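PDB 3CE2: putative peptidase from Chlamydophila abortus, which probably acts as a zinc-dependent oligopeptidase of the M3B family, cleaving a variety of small bioactive peptides. Local coordinates for residues A[188-193]-A[208-213]; A[234-239]-A[522-527]; A[40-45]-A[80-85]; A[28-31]-A[35-38]; A[296-301]-A[461-466]. All coordinates share one frame; numbering follows the deposited sequence.

Contact 1 of 5, residues A[188-193]-A[208-213]; sequences LSDSEI and LSHALA
His210 reaches across to the last turn of helix 180-192 and sets one corner of its imidazole, atom CE1, between Ser189 and Asp190. The closer-packed, buried side is that of Ser189: its carbonyl O stands 3.3 Å from His210 CE1, approaching the ring obliquely, with Ser189 OG a little farther from that same CE1 at 3.9 Å. Both polar ends are settled by one outside group, since Ser189 OG and His210 NE2 each hydrogen-bond the hydroxyl of Tyr236, which helps orient the imidazole. The loose side is that of Asp190, an exposed residue. Its OD1 comes to 3.3 Å from His210 CE1 at the ring's edge, near the ring plane, while the carboxylate stands almost perpendicular to the ring, at 89°. With chi1 at -59°, Asp190 CG lies beside its own backbone N, which swings the carboxylate to the histidine's edge. Only 99 Å² is buried in all, so the join is small. Next to the histidine, Ser209 is the N-cap of helix 210-217, its OG accepting a nearly straight bond (174°) from Leu212 N at 2.9 Å. The contact thus joins the two helices flanking the antiparallel hairpin of strands 197-199 and 205-207; Phe195 packs edge-to-face with His210, helix 222-237 lines the junction with Arg235 and Tyr236, and helix 240-260 touches Leu188.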
# COMPACT_ATOMS: atom_id res chain seq x y z
N LEU A 188 -6.53 -3.33 23.78
CA LEU A 188 -6.17 -4.67 24.27
C LEU A 188 -4.88 -5.18 23.65
O LEU A 188 -3.96 -5.62 24.33
CB LEU A 188 -7.25 -5.69 23.99
CG LEU A 188 -8.48 -5.54 24.85
CD1 LEU A 188 -9.59 -6.33 24.19
CD2 LEU A 188 -8.24 -6.04 26.23
N SER A 189 -4.85 -5.11 22.32
CA SER A 189 -3.78 -5.70 21.58
C SER A 189 -2.48 -4.96 21.79
O SER A 189 -1.45 -5.57 22.04
CB SER A 189 -4.11 -5.70 20.10
OG SER A 189 -3.14 -6.47 19.46
N ASP A 190 -2.52 -3.64 21.71
CA ASP A 190 -1.31 -2.84 21.75
C ASP A 190 -0.89 -2.41 23.15
O ASP A 190 0.29 -2.17 23.37
CB ASP A 190 -1.46 -1.62 20.85
CG ASP A 190 -1.73 -2.02 19.41
OD1 ASP A 190 -1.39 -3.17 19.03
OD2 ASP A 190 -2.31 -1.21 18.66
N SER A 191 -1.82 -2.34 24.10
CA SER A 191 -1.51 -1.72 25.40
C SER A 191 -1.73 -2.57 26.63
O SER A 191 -0.85 -2.65 27.47
CB SER A 191 -2.25 -0.39 25.60
OG SER A 191 -1.92 0.54 24.58
N GLU A 192 -2.91 -3.16 26.76
CA GLU A 192 -3.33 -3.64 28.08
C GLU A 192 -3.09 -5.11 28.34
O GLU A 192 -2.74 -5.51 29.44
CB GLU A 192 -4.77 -3.22 28.37
CG GLU A 192 -4.88 -1.73 28.20
CD GLU A 192 -6.08 -1.13 28.87
OE1 GLU A 192 -7.21 -1.55 28.53
OE2 GLU A 192 -5.89 -0.20 29.70
N ILE A 193 -3.27 -5.95 27.33
CA ILE A 193 -2.96 -7.34 27.57
C ILE A 193 -1.47 -7.40 27.84
O ILE A 193 -0.70 -6.79 27.13
CB ILE A 193 -3.39 -8.22 26.40
CG1 ILE A 193 -4.90 -8.06 26.17
CG2 ILE A 193 -3.01 -9.67 26.66
CD1 ILE A 193 -5.48 -8.99 25.11
N LEU A 208 8.95 -9.16 25.73
CA LEU A 208 8.35 -9.06 24.41
C LEU A 208 7.55 -7.81 24.16
O LEU A 208 7.05 -7.17 25.10
CB LEU A 208 7.43 -10.27 24.15
CG LEU A 208 8.16 -11.59 23.93
CD1 LEU A 208 7.26 -12.76 24.22
CD2 LEU A 208 8.68 -11.62 22.51
N SER A 209 7.43 -7.49 22.88
CA SER A 209 6.67 -6.37 22.42
C SER A 209 6.37 -6.67 20.97
O SER A 209 6.97 -7.56 20.38
CB SER A 209 7.51 -5.10 22.53
OG SER A 209 8.17 -4.84 21.30
N HIS A 210 5.46 -5.94 20.35
CA HIS A 210 5.23 -6.17 18.94
C HIS A 210 6.52 -6.04 18.14
O HIS A 210 6.84 -6.92 17.33
CB HIS A 210 4.09 -5.31 18.40
CG HIS A 210 2.74 -5.81 18.81
ND1 HIS A 210 1.72 -4.98 19.23
CD2 HIS A 210 2.26 -7.08 18.92
CE1 HIS A 210 0.67 -5.71 19.55
NE2 HIS A 210 0.97 -6.98 19.38
N ALA A 211 7.27 -4.98 18.39
CA ALA A 211 8.50 -4.75 17.63
C ALA A 211 9.58 -5.79 17.94
O ALA A 211 10.30 -6.22 17.04
CB ALA A 211 9.02 -3.34 17.82
N LEU A 212 9.68 -6.20 19.20
CA LEU A 212 10.61 -7.27 19.55
C LEU A 212 10.20 -8.61 18.94
O LEU A 212 11.06 -9.34 18.43
CB LEU A 212 10.74 -7.40 21.06
CG LEU A 212 11.49 -6.25 21.73
CD1 LEU A 212 11.82 -6.58 23.17
CD2 LEU A 212 12.76 -5.90 20.94
N ALA A 213 8.91 -8.93 18.99
CA ALA A 213 8.40 -10.15 18.38
C ALA A 213 8.82 -10.24 16.93
O ALA A 213 9.20 -11.32 16.47
CB ALA A 213 6.88 -10.26 18.50

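Contact 2 of 5, residues A[234-239]-A[522-527]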
# COMPACT_ATOMS: atom_id res chain seq x y z
N GLU A 234 0.04 -17.44 23.26
CA GLU A 234 -0.62 -17.50 24.56
C GLU A 234 -1.26 -16.16 24.93
O GLU A 234 -2.37 -16.12 25.48
CB GLU A 234 0.36 -17.95 25.62
CG GLU A 234 0.47 -19.44 25.68
CD GLU A 234 1.76 -19.92 26.35
OE1 GLU A 234 2.04 -19.48 27.48
OE2 GLU A 234 2.47 -20.75 25.75
N ARG A 235 -0.60 -15.06 24.58
CA ARG A 235 -1.15 -13.74 24.84
C ARG A 235 -2.56 -13.62 24.26
O ARG A 235 -3.47 -13.20 24.95
CB ARG A 235 -0.24 -12.61 24.30
CG ARG A 235 -0.67 -11.25 24.87
CD ARG A 235 0.34 -10.12 24.77
NE ARG A 235 0.12 -9.38 23.55
CZ ARG A 235 -0.35 -8.14 23.50
NH1 ARG A 235 -0.62 -7.49 24.61
NH2 ARG A 235 -0.53 -7.57 22.34
N TYR A 236 -2.74 -14.01 23.00
CA TYR A 236 -4.03 -13.82 22.36
C TYR A 236 -5.03 -14.89 22.76
O TYR A 236 -6.22 -14.64 22.94
CB TYR A 236 -3.85 -13.73 20.84
CG TYR A 236 -3.23 -12.39 20.46
CD1 TYR A 236 -4.04 -11.30 20.12
CD2 TYR A 236 -1.85 -12.20 20.51
CE1 TYR A 236 -3.48 -10.08 19.81
CE2 TYR A 236 -1.30 -11.00 20.18
CZ TYR A 236 -2.11 -9.94 19.85
OH TYR A 236 -1.55 -8.72 19.54
N HIS A 237 -4.54 -16.10 22.90
CA HIS A 237 -5.41 -17.20 23.22
C HIS A 237 -6.18 -16.88 24.49
O HIS A 237 -7.38 -17.12 24.59
CB HIS A 237 -4.59 -18.47 23.37
CG HIS A 237 -5.36 -19.62 23.91
ND1 HIS A 237 -6.35 -20.25 23.18
CD2 HIS A 237 -5.32 -20.23 25.12
CE1 HIS A 237 -6.88 -21.21 23.92
NE2 HIS A 237 -6.28 -21.21 25.10
N SER A 238 -5.50 -16.29 25.47
CA SER A 238 -6.20 -16.00 26.72
C SER A 238 -7.29 -14.90 26.63
O SER A 238 -8.11 -14.78 27.52
CB SER A 238 -5.21 -15.73 27.83
OG SER A 238 -4.26 -14.78 27.42
N TYR A 239 -7.34 -14.13 25.56
CA TYR A 239 -8.46 -13.20 25.38
C TYR A 239 -9.28 -13.55 24.11
O TYR A 239 -9.94 -12.69 23.49
CB TYR A 239 -8.00 -11.72 25.42
CG TYR A 239 -7.61 -11.33 26.82
CD1 TYR A 239 -8.57 -10.89 27.72
CD2 TYR A 239 -6.31 -11.47 27.27
CE1 TYR A 239 -8.25 -10.58 29.05
CE2 TYR A 239 -5.98 -11.16 28.58
CZ TYR A 239 -6.95 -10.72 29.47
OH TYR A 239 -6.62 -10.40 30.77
N GLU A 522 -3.85 -17.15 15.31
CA GLU A 522 -3.30 -16.01 14.57
C GLU A 522 -4.35 -14.99 14.17
O GLU A 522 -4.09 -13.79 14.21
CB GLU A 522 -2.49 -16.44 13.34
CG GLU A 522 -0.97 -16.49 13.59
CD GLU A 522 -0.29 -17.71 12.95
OE1 GLU A 522 -0.25 -17.77 11.69
OE2 GLU A 522 0.21 -18.59 13.71
N TRP A 523 -5.54 -15.44 13.80
CA TRP A 523 -6.56 -14.51 13.36
C TRP A 523 -6.78 -13.41 14.38
O TRP A 523 -7.14 -12.29 14.02
CB TRP A 523 -7.87 -15.23 13.10
CG TRP A 523 -8.42 -15.88 14.30
CD1 TRP A 523 -8.28 -17.17 14.64
CD2 TRP A 523 -9.24 -15.28 15.31
NE1 TRP A 523 -8.94 -17.43 15.81
CE2 TRP A 523 -9.54 -16.28 16.24
CE3 TRP A 523 -9.74 -13.98 15.51
CZ2 TRP A 523 -10.31 -16.04 17.38
CZ3 TRP A 523 -10.52 -13.75 16.63
CH2 TRP A 523 -10.81 -14.78 17.55
N ALA A 524 -6.55 -13.73 15.65
CA ALA A 524 -6.72 -12.74 16.72
C ALA A 524 -5.70 -11.59 16.75
O ALA A 524 -6.01 -10.51 17.23
CB ALA A 524 -6.79 -13.43 18.06
N ARG A 525 -4.49 -11.81 16.23
CA ARG A 525 -3.45 -10.79 16.27
C ARG A 525 -3.48 -9.85 15.09
O ARG A 525 -2.69 -8.91 15.05
CB ARG A 525 -2.05 -11.38 16.41
CG ARG A 525 -1.99 -12.90 16.27
CD ARG A 525 -0.82 -13.59 17.03
NE ARG A 525 0.50 -12.95 16.85
CZ ARG A 525 1.66 -13.61 16.84
NH1 ARG A 525 1.69 -14.94 16.96
NH2 ARG A 525 2.81 -12.95 16.69
N ILE A 526 -4.37 -10.07 14.14
CA ILE A 526 -4.40 -9.25 12.93
C ILE A 526 -5.35 -8.07 13.02
O ILE A 526 -6.55 -8.27 12.99
CB ILE A 526 -4.91 -10.04 11.77
CG1 ILE A 526 -4.05 -11.28 11.54
CG2 ILE A 526 -4.94 -9.17 10.53
CD1 ILE A 526 -4.74 -12.24 10.63
N PRO A 527 -4.80 -6.85 13.06
CA PRO A 527 -5.50 -5.59 13.36
C PRO A 527 -6.73 -5.30 12.49
O PRO A 527 -6.71 -5.58 11.28
CB PRO A 527 -4.42 -4.53 13.15
CG PRO A 527 -3.13 -5.29 13.38
CD PRO A 527 -3.37 -6.62 12.77
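Tyr236 lays one face of its phenol ring on Arg525, with Ala524 touching its CD1 side, and it gives up more surface, 91 Å², than either partner. Arg525 comes next with 43 Å². Its CB sits practically over the middle of the ring, 3.8 Å from the Tyr236 centroid and 13° off the normal, a CH-pi contact, and its CA rests on the same face, 3.6 Å from Tyr236 CE1. The arginine chain then continues across that face at roughly a right angle to the tyrosine side chain, with Arg525 CD 3.9 Å from Tyr236 CD2. The chain bends at chi3 (-47°), and the guanidinium plane ends 12° from that of the ring, though the aliphatic part does the touching. The contact joins helix 222-237 of the largely helical peptidase M3 region to the loop linking helices 494-509 and 536-553, 283 residues further along the chain. Ala524, with 35 Å² buried, meets the ring near CD1. Its CB is 4.0 Å from Tyr236 CD1 and also lies over a face of the neighbouring Trp523 indole, so one methyl separates two aromatic side chains. The carbonyl O of Ala524 approaches Tyr236 CD1 obliquely, at 3.6 Å. Beyond the segments, Tyr236 OH hydrogen-bonds Ser189 OG and His210 NE2, Phe243 meets the ring, and Trp523 NE1 hydrogen-bonds Ser498 OG. A bound zinc ion lies about 13 Å from the side chain of Ala524, and the side chain of Arg525 is about 12 Å from that of His312, one of the zinc-binding residues.

Contact 3 of 5, residues A[40-45]-A[80-85]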
# COMPACT_ATOMS: atom_id res chain seq x y z
N LEU A 40 -0.40 31.55 0.26
CA LEU A 40 -1.39 31.11 1.26
C LEU A 40 -2.37 32.24 1.53
O LEU A 40 -3.56 32.01 1.76
CB LEU A 40 -0.72 30.72 2.57
CG LEU A 40 -1.67 30.22 3.68
CD1 LEU A 40 -2.01 28.73 3.54
CD2 LEU A 40 -1.12 30.49 5.09
N ASP A 41 -1.84 33.45 1.49
CA ASP A 41 -2.62 34.66 1.76
C ASP A 41 -3.74 34.90 0.73
O ASP A 41 -4.87 35.19 1.14
CB ASP A 41 -1.70 35.89 1.90
CG ASP A 41 -0.95 35.92 3.25
OD1 ASP A 41 -1.30 35.14 4.16
OD2 ASP A 41 -0.02 36.75 3.39
N SER A 42 -3.45 34.78 -0.57
CA SER A 42 -4.44 35.06 -1.64
C SER A 42 -5.83 34.58 -1.27
O SER A 42 -6.83 35.17 -1.67
CB SER A 42 -4.08 34.40 -2.98
OG SER A 42 -2.81 33.76 -2.96
N PHE A 43 -5.88 33.49 -0.52
CA PHE A 43 -7.16 32.90 -0.16
C PHE A 43 -8.01 33.80 0.74
O PHE A 43 -9.24 33.77 0.66
CB PHE A 43 -6.95 31.51 0.45
CG PHE A 43 -6.66 30.46 -0.57
CD1 PHE A 43 -7.62 30.11 -1.50
CD2 PHE A 43 -5.43 29.84 -0.62
CE1 PHE A 43 -7.37 29.15 -2.45
CE2 PHE A 43 -5.16 28.87 -1.57
CZ PHE A 43 -6.14 28.53 -2.49
N GLY A 44 -7.35 34.61 1.57
CA GLY A 44 -8.07 35.41 2.56
C GLY A 44 -8.99 34.52 3.38
O GLY A 44 -10.19 34.42 3.10
N LEU A 45 -8.43 33.84 4.38
CA LEU A 45 -9.20 33.03 5.30
C LEU A 45 -10.31 33.89 5.93
O LEU A 45 -10.10 35.07 6.21
CB LEU A 45 -8.28 32.45 6.39
CG LEU A 45 -8.53 31.05 6.98
CD1 LEU A 45 -7.26 30.58 7.71
CD2 LEU A 45 -9.76 30.96 7.90
N GLU A 80 -8.13 23.24 -5.55
CA GLU A 80 -7.55 22.02 -5.02
C GLU A 80 -6.10 21.93 -5.44
O GLU A 80 -5.23 21.52 -4.66
CB GLU A 80 -8.32 20.81 -5.52
CG GLU A 80 -7.74 19.48 -5.10
CD GLU A 80 -8.52 18.29 -5.67
OE1 GLU A 80 -9.71 18.46 -6.05
OE2 GLU A 80 -7.93 17.18 -5.74
N ARG A 81 -5.84 22.32 -6.67
CA ARG A 81 -4.50 22.19 -7.18
C ARG A 81 -3.54 23.10 -6.41
O ARG A 81 -2.41 22.69 -6.08
CB ARG A 81 -4.50 22.51 -8.65
CG ARG A 81 -3.17 22.43 -9.32
CD ARG A 81 -3.39 22.60 -10.79
NE ARG A 81 -2.14 22.83 -11.49
CZ ARG A 81 -2.03 22.80 -12.81
NH1 ARG A 81 -3.10 22.54 -13.55
NH2 ARG A 81 -0.85 23.02 -13.38
N LYS A 82 -4.00 24.32 -6.10
CA LYS A 82 -3.20 25.33 -5.40
C LYS A 82 -2.99 24.91 -3.94
O LYS A 82 -1.86 24.94 -3.45
CB LYS A 82 -3.91 26.69 -5.46
CG LYS A 82 -3.04 27.94 -5.19
CD LYS A 82 -3.91 29.06 -4.56
CE LYS A 82 -3.90 30.40 -5.35
NZ LYS A 82 -2.80 31.36 -4.99
N LEU A 83 -4.07 24.50 -3.28
CA LEU A 83 -3.99 23.91 -1.95
C LEU A 83 -2.94 22.81 -1.84
O LEU A 83 -2.15 22.80 -0.89
CB LEU A 83 -5.34 23.35 -1.51
CG LEU A 83 -6.39 24.45 -1.37
CD1 LEU A 83 -7.61 23.99 -0.64
CD2 LEU A 83 -5.80 25.65 -0.67
N ASN A 84 -2.92 21.89 -2.81
CA ASN A 84 -1.96 20.78 -2.80
C ASN A 84 -0.53 21.27 -2.95
O ASN A 84 0.38 20.78 -2.29
CB ASN A 84 -2.26 19.77 -3.91
CG ASN A 84 -3.53 18.98 -3.65
OD1 ASN A 84 -4.23 19.21 -2.66
ND2 ASN A 84 -3.86 18.06 -4.56
N LYS A 85 -0.31 22.23 -3.84
CA LYS A 85 0.99 22.83 -4.02
C LYS A 85 1.45 23.41 -2.67
O LYS A 85 2.58 23.20 -2.24
CB LYS A 85 0.88 23.92 -5.08
CG LYS A 85 2.16 24.61 -5.52
CD LYS A 85 1.82 25.52 -6.71
CE LYS A 85 2.88 26.59 -6.96
NZ LYS A 85 4.13 26.05 -7.61
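Helix 33-42 runs out beside helix 66-96, with Ser42 and Phe43 turned toward Lys82 and Leu83 just before the backbone leaves helical geometry at Gly44, whose phi is +52°. Phe43 loses the largest area, 71 Å². Its outer rim meets the buried Leu83, CE2 standing 3.4 Å from Leu83 CD2; the methyl approaches the ring obliquely. Leu83 carries its branch there with chi1 at -64°, CG lying beside the backbone N. The second partner, Lys82, runs past Phe43 in the opposite direction, though the detailed fit of its CD against the ring is doubtful in this model. Bends at chi3 and chi4 (-88°) take the ammonium round to Ser42, where Lys82 NZ donates a hydrogen bond to Ser42 OG over 3.1 Å. From there NZ is 5.3 Å from the centroid of the Phe43 ring, a cation-pi distance that can give at most a weak attraction. In fold terms this is helix-to-helix packing in the N-terminal part of the chain, where the end of a short helix leans on the middle of a long one, with an apolar centre and a polar margin. Ser42 OG has a second partner, the carbonyl O of Asp39, one turn back in its own helix, while the side chain of Asp39 forms a long, weak ion pair with Lys82. Leu40 O lies at the edge of the Phe43 ring, in its plane; Trp53 and Leu113 of helix 101-120 also meet the ring.

Contact 4 of 5, residues A[28-31]-A[35-38]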
# COMPACT_ATOMS: atom_id res chain seq x y z
N PRO A 28 11.54 25.36 -6.88
CA PRO A 28 10.55 25.33 -7.98
C PRO A 28 9.09 25.44 -7.52
O PRO A 28 8.24 25.88 -8.30
CB PRO A 28 10.79 23.96 -8.63
CG PRO A 28 12.25 23.69 -8.39
CD PRO A 28 12.53 24.27 -7.00
N LEU A 29 8.78 25.06 -6.29
CA LEU A 29 7.44 25.28 -5.77
C LEU A 29 7.27 26.73 -5.35
O LEU A 29 6.41 27.45 -5.87
CB LEU A 29 7.17 24.37 -4.58
CG LEU A 29 6.71 22.97 -4.95
CD1 LEU A 29 7.30 21.99 -4.00
CD2 LEU A 29 5.21 22.89 -4.89
N TYR A 30 8.08 27.14 -4.38
CA TYR A 30 8.13 28.51 -3.95
C TYR A 30 9.56 28.93 -3.72
O TYR A 30 10.35 28.20 -3.12
CB TYR A 30 7.33 28.68 -2.67
CG TYR A 30 5.86 28.46 -2.89
CD1 TYR A 30 5.06 29.47 -3.41
CD2 TYR A 30 5.28 27.24 -2.60
CE1 TYR A 30 3.71 29.26 -3.62
CE2 TYR A 30 3.94 27.01 -2.81
CZ TYR A 30 3.16 28.02 -3.32
OH TYR A 30 1.82 27.79 -3.52
N LEU A 31 9.89 30.11 -4.22
CA LEU A 31 11.21 30.69 -4.00
C LEU A 31 11.67 30.59 -2.55
O LEU A 31 12.79 30.19 -2.27
CB LEU A 31 11.24 32.16 -4.46
CG LEU A 31 11.34 32.35 -5.98
CD1 LEU A 31 11.19 33.83 -6.37
CD2 LEU A 31 12.66 31.74 -6.52
N ALA A 35 7.06 33.93 -0.20
CA ALA A 35 6.18 33.64 -1.35
C ALA A 35 5.09 32.61 -1.04
O ALA A 35 3.93 32.81 -1.38
CB ALA A 35 7.00 33.17 -2.53
N TRP A 36 5.49 31.51 -0.40
CA TRP A 36 4.56 30.50 0.11
C TRP A 36 3.50 31.15 0.96
O TRP A 36 2.30 30.89 0.82
CB TRP A 36 5.29 29.46 0.98
CG TRP A 36 4.33 28.44 1.53
CD1 TRP A 36 3.95 27.29 0.92
CD2 TRP A 36 3.60 28.50 2.76
NE1 TRP A 36 3.03 26.62 1.68
CE2 TRP A 36 2.80 27.34 2.82
CE3 TRP A 36 3.55 29.41 3.82
CZ2 TRP A 36 1.96 27.07 3.90
CZ3 TRP A 36 2.70 29.14 4.89
CH2 TRP A 36 1.92 27.98 4.92
N LYS A 37 3.96 31.99 1.89
CA LYS A 37 3.07 32.68 2.80
C LYS A 37 2.22 33.65 2.01
O LYS A 37 1.01 33.74 2.22
CB LYS A 37 3.89 33.41 3.86
CG LYS A 37 3.05 34.24 4.81
CD LYS A 37 1.98 33.40 5.52
CE LYS A 37 1.41 34.16 6.72
NZ LYS A 37 0.11 33.59 7.15
N ALA A 38 2.87 34.35 1.08
CA ALA A 38 2.19 35.27 0.19
C ALA A 38 1.03 34.56 -0.53
O ALA A 38 -0.13 35.01 -0.48
CB ALA A 38 3.19 35.84 -0.82
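The chain leading into helix 33-42 folds back on the helix's own first turns, laying Tyr30 against Ala35 and Trp36. The aromatic pair is T-shaped: the edge of the Trp36 five-membered ring points at the face of Tyr30, with centroids 5.2 Å apart and planes at 82°. The touching corner of the indole is CD1, 3.7 Å from Tyr30 CE2. Trp36 also presents its backbone, for its CA sits over that phenol ring 3.9 Å from the centroid and 20° off the normal, a CH-pi contact offset toward the rim. The indole stands up from the helix because CG lies opposite the backbone N (chi1 179°), and its edge, not its face, is turned to Tyr30. Ala35 adds an apolar touch, its CB 4.3 Å from Tyr30 CD1. Polar ends are tied to outside partners: Tyr30 OH hydrogen-bonds Asp39 OD2, one turn further along the same helix, and Trp36 NE1 hydrogen-bonds the carbonyl O of Leu86. Tyr89 meets both rings, and Lys85 makes a cation-pi contact with Tyr30. The result is a T-shaped aromatic pair at the N-terminal end of helix 33-42, packed against helix 66-96.

Contact 5 of 5, residues A[296-301]-A[461-466]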
# COMPACT_ATOMS: atom_id res chain seq x y z
N THR A 296 5.12 -25.36 -0.21
CA THR A 296 5.78 -26.61 0.15
C THR A 296 7.21 -26.65 -0.38
O THR A 296 8.14 -26.91 0.38
CB THR A 296 5.04 -27.80 -0.39
OG1 THR A 296 3.63 -27.62 -0.18
CG2 THR A 296 5.49 -29.03 0.30
N LYS A 297 7.41 -26.37 -1.67
CA LYS A 297 8.77 -26.41 -2.23
C LYS A 297 9.73 -25.52 -1.47
O LYS A 297 10.76 -25.99 -1.00
CB LYS A 297 8.80 -25.99 -3.71
CG LYS A 297 8.83 -27.14 -4.69
CD LYS A 297 8.55 -26.65 -6.11
CE LYS A 297 8.56 -27.81 -7.13
NZ LYS A 297 7.76 -27.49 -8.34
N TYR A 298 9.38 -24.24 -1.37
CA TYR A 298 10.28 -23.22 -0.82
C TYR A 298 10.66 -23.51 0.60
O TYR A 298 11.85 -23.50 0.92
CB TYR A 298 9.68 -21.81 -0.89
CG TYR A 298 10.56 -20.76 -0.24
CD1 TYR A 298 11.92 -20.67 -0.54
CD2 TYR A 298 10.03 -19.84 0.69
CE1 TYR A 298 12.74 -19.70 0.04
CE2 TYR A 298 10.85 -18.87 1.29
CZ TYR A 298 12.20 -18.81 0.96
OH TYR A 298 12.99 -17.85 1.53
N PHE A 299 9.67 -23.76 1.45
CA PHE A 299 9.94 -24.07 2.85
C PHE A 299 10.80 -25.31 3.10
O PHE A 299 11.59 -25.31 4.04
CB PHE A 299 8.65 -24.12 3.67
CG PHE A 299 7.99 -22.79 3.86
CD1 PHE A 299 8.66 -21.60 3.53
CD2 PHE A 299 6.71 -22.70 4.40
CE1 PHE A 299 8.06 -20.35 3.71
CE2 PHE A 299 6.09 -21.45 4.59
CZ PHE A 299 6.77 -20.27 4.23
N SER A 300 10.69 -26.36 2.29
CA SER A 300 11.55 -27.53 2.51
C SER A 300 12.99 -27.17 2.22
O SER A 300 13.91 -27.67 2.87
CB SER A 300 11.18 -28.70 1.63
OG SER A 300 9.88 -28.53 1.13
N ILE A 301 13.21 -26.33 1.22
CA ILE A 301 14.56 -25.89 0.99
C ILE A 301 15.06 -25.25 2.27
O ILE A 301 16.14 -25.56 2.74
CB ILE A 301 14.63 -24.87 -0.13
CG1 ILE A 301 14.24 -25.52 -1.45
CG2 ILE A 301 16.02 -24.26 -0.18
CD1 ILE A 301 14.27 -24.57 -2.60
N CYS A 461 14.26 -12.16 -1.20
CA CYS A 461 13.31 -12.08 -2.27
C CYS A 461 12.16 -13.08 -2.15
O CYS A 461 11.00 -12.73 -2.40
CB CYS A 461 14.07 -12.30 -3.57
SG CYS A 461 13.01 -12.59 -4.94
N LEU A 462 12.43 -14.32 -1.77
CA LEU A 462 11.32 -15.25 -1.66
C LEU A 462 10.51 -15.01 -0.39
O LEU A 462 9.27 -15.09 -0.41
CB LEU A 462 11.79 -16.70 -1.80
CG LEU A 462 12.31 -16.96 -3.23
CD1 LEU A 462 13.35 -18.07 -3.29
CD2 LEU A 462 11.17 -17.24 -4.23
N ASP A 463 11.18 -14.68 0.71
CA ASP A 463 10.47 -14.33 1.96
C ASP A 463 9.43 -13.23 1.68
O ASP A 463 8.28 -13.30 2.13
CB ASP A 463 11.44 -13.86 3.05
CG ASP A 463 12.33 -15.00 3.62
OD1 ASP A 463 12.04 -16.22 3.41
OD2 ASP A 463 13.34 -14.65 4.30
N THR A 464 9.86 -12.22 0.92
CA THR A 464 9.00 -11.10 0.55
C THR A 464 7.84 -11.57 -0.31
O THR A 464 6.67 -11.29 -0.02
CB THR A 464 9.81 -10.09 -0.26
OG1 THR A 464 10.79 -9.50 0.58
CG2 THR A 464 8.92 -9.01 -0.83
N ILE A 465 8.16 -12.30 -1.37
CA ILE A 465 7.13 -12.85 -2.24
C ILE A 465 6.16 -13.73 -1.44
O ILE A 465 4.94 -13.58 -1.53
CB ILE A 465 7.74 -13.62 -3.40
CG1 ILE A 465 8.62 -12.69 -4.23
CG2 ILE A 465 6.67 -14.15 -4.27
CD1 ILE A 465 9.35 -13.40 -5.34
N PHE A 466 6.70 -14.64 -0.64
CA PHE A 466 5.81 -15.52 0.12
C PHE A 466 5.00 -14.83 1.19
O PHE A 466 3.87 -15.20 1.41
CB PHE A 466 6.52 -16.79 0.63
CG PHE A 466 6.63 -17.85 -0.42
CD1 PHE A 466 5.55 -18.70 -0.68
CD2 PHE A 466 7.77 -17.96 -1.20
CE1 PHE A 466 5.63 -19.64 -1.69
CE2 PHE A 466 7.86 -18.91 -2.22
CZ PHE A 466 6.79 -19.75 -2.45
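Asp463 OD1 is gripped by two groups, the hydroxyl of Tyr298 and the ammonium of Lys302, which forms a salt bridge with it. Tyr298 OH donates to OD1 over 2.7 Å, coming from above the carboxylate plane, 51° out of it, while the oxygen lies in the plane of the phenol ring at its edge. The nearby lysine charge probably helps keep the aspartate ionised. Tyr298 holds its CG opposite the backbone N, which extends the ring toward helix 451-487. Over one face sits Leu462 CB, 3.8 Å from the Tyr298 centroid, a CH-pi contact. Phe466, one turn on from Leu462, lies nearly parallel to the tyrosine, with planes 11° apart, but slid along so that the rings barely overlap; Phe466 CD2 is 3.5 Å from Tyr298 CD2. The axes of segments 296-301 and 461-466 come no closer than 11.7 Å and run roughly antiparallel (141°), a gap bridged by the large side chains. Phe470 continues the aromatic row by stacking on Phe466, helix 590-607 packs on Ile301 and Ile465, and helix 431-447 touches Cys461 and Thr464, so the pair is embedded among the helices of the peptidase M3 region.

Overall arrangement
Contacts 3 and 4 belong to one N-terminal cluster: their centres are 11 Å apart, both use helix 33-42, and Lys85 of the first hydrogen-bonds the carbonyl of Leu29 in the second. Contacts 1 and 2 form another cluster, also with centres 11 Å apart, joined through Tyr236. Contact 5 lies about 25 Å from contact 2 between centres and is nested in the chain loop that contact 2 closes. Contacts 2, 4 and 5 are buried and rest on aromatic faces; contacts 1 and 3 are only partly buried, with a charged or hydroxyl side chain at the margin. Of the five, contacts 3 and 5 carry a hydrogen bond between their own segments.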